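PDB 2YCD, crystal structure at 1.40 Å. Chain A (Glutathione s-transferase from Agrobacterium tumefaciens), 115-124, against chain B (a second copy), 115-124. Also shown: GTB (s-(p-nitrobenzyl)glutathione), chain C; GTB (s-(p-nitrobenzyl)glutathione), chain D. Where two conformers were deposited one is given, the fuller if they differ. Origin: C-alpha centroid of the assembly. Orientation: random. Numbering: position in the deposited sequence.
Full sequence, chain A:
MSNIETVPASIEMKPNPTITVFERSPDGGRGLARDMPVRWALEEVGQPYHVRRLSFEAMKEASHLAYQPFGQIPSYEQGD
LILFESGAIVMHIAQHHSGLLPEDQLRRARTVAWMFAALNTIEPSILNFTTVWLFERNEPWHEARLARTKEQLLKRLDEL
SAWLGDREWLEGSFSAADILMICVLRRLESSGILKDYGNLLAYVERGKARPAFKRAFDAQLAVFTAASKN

Chain A 115-124: MFAALNTIEP
Chain B 115-124: MFAALNTIEP

How do the two backbones lie against each other? Residues 115-124 of each chain are helical, within a helix that extends past both ends of the stretch, and an exact two-fold axis relates the copies. The helix axes run nearly parallel, 8° apart in N-to-C direction and 9.6 Å apart at closest approach. Like faces like: Phe116(A) CA and Phe116(B) CA lie 8.4 Å apart, Asn120(A) CA and Asn120(B) CA 6.7 Å.

What departs from a regular helix? A wider pi-type turn spans 118-122 in each copy. In chain A, Asn120(A) N bonds Phe116(A) O at 2.7 Å, whereas Ile122(A) N reaches back five residues to Ala117(A) O at 2.9 Å, and Glu123(A) N likewise to Ala118(A) O at 2.9 Å. Asn120(A) has phi/psi of -118/-7° and Thr121(A) -122/-54°, against -64/-39° at Phe116(A). The helix kinks at Pro124(A), whose ring nitrogen has no hydrogen to give the preceding turn. Chain B repeats all of this.

Which apolar side chains meet? Phe116(A) and Phe116(B) each leave their helix sideways, in the m rotamer (chi1 -79°, chi2 87°), but the end of each ring comes nearer the partner. The two rings form an offset stack, centroids 4.4 Å apart and planes tilted by 21°, with Phe116(A) CZ 3.6 Å from Phe116(B) CZ. Leu119(A) and Leu119(B) each point toward the other helix (chi1 -57°, m; chi2 -169°, t) and extend this apolar patch: Phe116(A) CD2 lies 4.0 Å from Leu119(B) CD1, and the symmetric pair Leu119(A) CD1 and Phe116(B) CD2 matches it.

What polar groups occupy the next turn? A water lies 2.9 Å from both Leu119(A) O and Leu119(B) O, placed to donate to either, though it has more acceptors in reach than protons. Asn120(A) and Asn120(B) (chi1 -158°, t; chi2 51°) bring their amides across: Asn120(A) OD1 lies 3.0 Å from Glu123(B) OE2, with the two-fold-related contact, Glu123(A) OE2 to Asn120(B) OD1, at the same distance. Because the amide is probably turned over in the model, its bonding remains open. Glu123(A) and Glu123(B) are extended through chi1 -179° and chi2 -178° (both t), then turn at chi3 -82°.

How do the ligands bear on these helices? Each s-(p-nitrobenzyl)glutathione approaches the widened turn with its amino group. N1 of the chain C ligand donates to Thr121(A) OG1 at 2.9 Å and weakly to Asn120(A) O at 3.1 Å; N1 of the chain D ligand does likewise with Thr121(B) OG1 at 2.9 Å and Asn120(B) O at 3.2 Å. Thr121(A) and Thr121(B) adopt chi1 -67° (m).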

# COMPACT_ATOMS: atom_id res chain seq x y z
N MET A 115 -1.28 -8.36 -3.68
CA MET A 115 -0.58 -7.87 -2.48
C MET A 115 -0.80 -6.36 -2.31
O MET A 115 -1.16 -5.89 -1.22
CB MET A 115 0.92 -8.19 -2.55
CG MET A 115 1.22 -9.70 -2.50
SD MET A 115 2.96 -10.08 -2.79
CE MET A 115 3.68 -9.47 -1.26
N PHE A 116 -0.59 -5.61 -3.38
CA PHE A 116 -0.87 -4.17 -3.34
C PHE A 116 -2.34 -3.85 -3.12
O PHE A 116 -2.67 -2.91 -2.40
CB PHE A 116 -0.32 -3.45 -4.58
CG PHE A 116 1.18 -3.19 -4.53
CD1 PHE A 116 2.09 -4.15 -4.97
CD2 PHE A 116 1.66 -2.00 -4.05
CE1 PHE A 116 3.47 -3.90 -4.93
CE2 PHE A 116 3.03 -1.74 -3.99
CZ PHE A 116 3.94 -2.70 -4.44
N ALA A 117 -3.25 -4.62 -3.73
CA ALA A 117 -4.68 -4.37 -3.53
C ALA A 117 -5.10 -4.56 -2.08
O ALA A 117 -5.90 -3.79 -1.55
CB ALA A 117 -5.50 -5.27 -4.43
N ALA A 118 -4.58 -5.59 -1.43
CA ALA A 118 -4.88 -5.80 -0.02
C ALA A 118 -4.54 -4.54 0.77
O ALA A 118 -5.31 -4.12 1.63
CB ALA A 118 -4.07 -7.00 0.54
N LEU A 119 -3.37 -3.96 0.52
CA LEU A 119 -2.88 -2.86 1.35
C LEU A 119 -3.29 -1.47 0.88
O LEU A 119 -3.34 -0.55 1.70
CB LEU A 119 -1.35 -2.92 1.47
CG LEU A 119 -0.79 -4.24 2.03
CD1 LEU A 119 0.70 -4.07 2.35
CD2 LEU A 119 -1.56 -4.74 3.22
N ASN A 120 -3.60 -1.31 -0.42
CA ASN A 120 -3.80 0.02 -1.00
C ASN A 120 -5.21 0.26 -1.56
O ASN A 120 -5.53 1.37 -1.99
CB ASN A 120 -2.73 0.30 -2.08
CG ASN A 120 -2.51 1.79 -2.36
OD1 ASN A 120 -2.31 2.59 -1.44
ND2 ASN A 120 -2.51 2.16 -3.62
N THR A 121 -6.03 -0.79 -1.59
CA THR A 121 -7.44 -0.65 -1.96
C THR A 121 -8.36 -1.15 -0.83
O THR A 121 -9.24 -0.40 -0.35
CB THR A 121 -7.74 -1.35 -3.30
OG1 THR A 121 -7.05 -0.64 -4.35
CG2 THR A 121 -9.24 -1.36 -3.62
N ILE A 122 -8.17 -2.38 -0.38
CA ILE A 122 -9.04 -2.92 0.68
C ILE A 122 -8.73 -2.31 2.06
O ILE A 122 -9.63 -1.81 2.75
CB ILE A 122 -8.96 -4.46 0.72
CG1 ILE A 122 -9.46 -5.07 -0.60
CG2 ILE A 122 -9.80 -5.03 1.89
CD1 ILE A 122 -10.91 -4.70 -0.96
N GLU A 123 -7.46 -2.30 2.45
CA GLU A 123 -7.12 -1.80 3.77
C GLU A 123 -7.60 -0.37 4.03
O GLU A 123 -8.19 -0.12 5.08
CB GLU A 123 -5.63 -1.91 4.02
CG GLU A 123 -5.24 -1.41 5.42
CD GLU A 123 -3.77 -1.48 5.65
OE1 GLU A 123 -3.28 -2.57 5.99
OE2 GLU A 123 -3.10 -0.45 5.51
N PRO A 124 -7.36 0.59 3.10
CA PRO A 124 -7.84 1.94 3.42
C PRO A 124 -9.35 2.01 3.63
O PRO A 124 -9.79 2.75 4.52
CB PRO A 124 -7.42 2.79 2.20
CG PRO A 124 -6.43 1.95 1.45
CD PRO A 124 -6.59 0.51 1.84
N MET B 115 8.92 1.59 -1.77
CA MET B 115 7.70 1.55 -2.60
C MET B 115 6.45 1.34 -1.73
O MET B 115 5.46 2.07 -1.84
CB MET B 115 7.79 0.46 -3.68
CG MET B 115 8.89 0.73 -4.72
SD MET B 115 9.14 -0.66 -5.85
CE MET B 115 7.62 -0.56 -6.81
N PHE B 116 6.51 0.36 -0.84
CA PHE B 116 5.41 0.14 0.10
C PHE B 116 5.21 1.30 1.07
O PHE B 116 4.08 1.65 1.39
CB PHE B 116 5.56 -1.20 0.84
CG PHE B 116 5.13 -2.40 0.03
CD1 PHE B 116 6.03 -3.05 -0.82
CD2 PHE B 116 3.84 -2.89 0.12
CE1 PHE B 116 5.64 -4.17 -1.56
CE2 PHE B 116 3.43 -4.00 -0.62
CZ PHE B 116 4.34 -4.64 -1.47
N ALA B 117 6.30 1.91 1.55
CA ALA B 117 6.17 3.04 2.46
C ALA B 117 5.47 4.23 1.81
O ALA B 117 4.65 4.90 2.44
CB ALA B 117 7.54 3.47 2.98
N ALA B 118 5.80 4.51 0.56
CA ALA B 118 5.12 5.58 -0.16
C ALA B 118 3.62 5.36 -0.10
O ALA B 118 2.85 6.30 0.12
CB ALA B 118 5.60 5.64 -1.62
N LEU B 119 3.17 4.14 -0.37
CA LEU B 119 1.74 3.87 -0.54
C LEU B 119 1.01 3.49 0.75
O LEU B 119 -0.20 3.69 0.83
CB LEU B 119 1.52 2.77 -1.59
CG LEU B 119 2.12 3.06 -2.97
CD1 LEU B 119 1.60 2.04 -3.99
CD2 LEU B 119 1.86 4.47 -3.44
N ASN B 120 1.74 2.96 1.75
CA ASN B 120 1.09 2.38 2.93
C ASN B 120 1.44 3.09 4.25
O ASN B 120 0.89 2.75 5.30
CB ASN B 120 1.41 0.87 3.01
CG ASN B 120 0.40 0.08 3.86
OD1 ASN B 120 -0.81 0.18 3.67
ND2 ASN B 120 0.91 -0.73 4.77
N THR B 121 2.38 4.03 4.20
CA THR B 121 2.69 4.87 5.36
C THR B 121 2.48 6.36 5.03
O THR B 121 1.72 7.07 5.72
CB THR B 121 4.09 4.58 5.90
OG1 THR B 121 4.11 3.25 6.45
CG2 THR B 121 4.49 5.57 7.01
N ILE B 122 3.13 6.85 3.97
CA ILE B 122 3.00 8.28 3.64
C ILE B 122 1.63 8.61 3.01
O ILE B 122 0.93 9.53 3.46
CB ILE B 122 4.15 8.72 2.71
CG1 ILE B 122 5.51 8.57 3.42
CG2 ILE B 122 3.98 10.19 2.26
CD1 ILE B 122 5.64 9.38 4.73
N GLU B 123 1.21 7.84 2.01
CA GLU B 123 -0.04 8.14 1.34
C GLU B 123 -1.24 8.21 2.28
O GLU B 123 -2.00 9.17 2.20
CB GLU B 123 -0.30 7.17 0.20
CG GLU B 123 -1.60 7.48 -0.54
CD GLU B 123 -1.88 6.49 -1.62
OE1 GLU B 123 -1.31 6.64 -2.71
OE2 GLU B 123 -2.68 5.58 -1.39
N PRO B 124 -1.43 7.22 3.17
CA PRO B 124 -2.61 7.33 4.04
C PRO B 124 -2.61 8.60 4.90
O PRO B 124 -3.67 9.19 5.09
CB PRO B 124 -2.57 6.07 4.92
CG PRO B 124 -1.58 5.16 4.27
CD PRO B 124 -0.69 5.95 3.35
N1 GTB C . -4.99 1.32 -5.09
CA1 GTB C . -5.37 1.77 -6.43
C1 GTB C . -4.13 2.06 -7.25
O11 GTB C . -3.16 2.58 -6.66
O12 GTB C . -4.13 1.79 -8.47
CB1 GTB C . -6.27 3.01 -6.29
CG1 GTB C . -6.82 3.45 -7.65
CD1 GTB C . -7.62 4.73 -7.54
OE1 GTB C . -7.79 5.26 -6.44
N2 GTB C . -8.09 5.22 -8.69
CA2 GTB C . -8.87 6.46 -8.74
C2 GTB C . -10.16 6.27 -9.48
O2 GTB C . -10.25 5.54 -10.45
CB2 GTB C . -8.09 7.50 -9.57
SG2 GTB C . -6.59 8.05 -8.84
N3 GTB C . -11.20 6.98 -9.01
CA3 GTB C . -12.52 6.99 -9.62
C3 GTB C . -13.57 6.28 -8.81
O31 GTB C . -13.29 5.84 -7.68
O32 GTB C . -14.70 6.18 -9.34
C' GTB C . -7.05 8.97 -7.41
C1' GTB C . -7.13 10.45 -7.67
C2' GTB C . -8.34 11.03 -8.00
C3' GTB C . -8.41 12.41 -8.23
C4' GTB C . -7.26 13.19 -8.12
N41 GTB C . -7.34 14.58 -8.34
O41 GTB C . -6.36 15.30 -8.15
O42 GTB C . -8.39 15.05 -8.72
C5' GTB C . -6.06 12.60 -7.78
C6' GTB C . -5.98 11.23 -7.55
N1 GTB D . 2.79 0.63 6.66
CA1 GTB D . 3.32 0.04 7.89
C1 GTB D . 3.44 -1.45 7.74
O11 GTB D . 2.55 -2.04 7.10
O12 GTB D . 4.41 -2.05 8.27
CB1 GTB D . 2.39 0.43 9.06
CG1 GTB D . 2.96 -0.03 10.39
CD1 GTB D . 2.01 0.24 11.54
OE1 GTB D . 0.94 0.81 11.33
N2 GTB D . 2.40 -0.18 12.74
CA2 GTB D . 1.58 0.00 13.94
C2 GTB D . 2.35 0.66 15.05
O2 GTB D . 3.54 0.42 15.24
CB2 GTB D . 1.20 -1.38 14.49
SG2 GTB D . 0.13 -2.32 13.46
N3 GTB D . 1.66 1.49 15.82
CA3 GTB D . 2.19 2.18 16.99
C3 GTB D . 2.37 3.65 16.80
O31 GTB D . 1.97 4.19 15.75
O32 GTB D . 2.93 4.27 17.74
C' GTB D . -1.42 -1.46 13.45
C1' GTB D . -2.39 -2.00 14.46
C2' GTB D . -2.48 -1.43 15.72
C3' GTB D . -3.39 -1.94 16.65
C4' GTB D . -4.21 -3.01 16.30
N41 GTB D . -5.13 -3.51 17.24
O41 GTB D . -5.94 -4.39 16.93
O42 GTB D . -5.13 -3.06 18.37
C5' GTB D . -4.12 -3.57 15.04
C6' GTB D . -3.21 -3.07 14.11
O HOH W 1 -2.53 2.25 1.81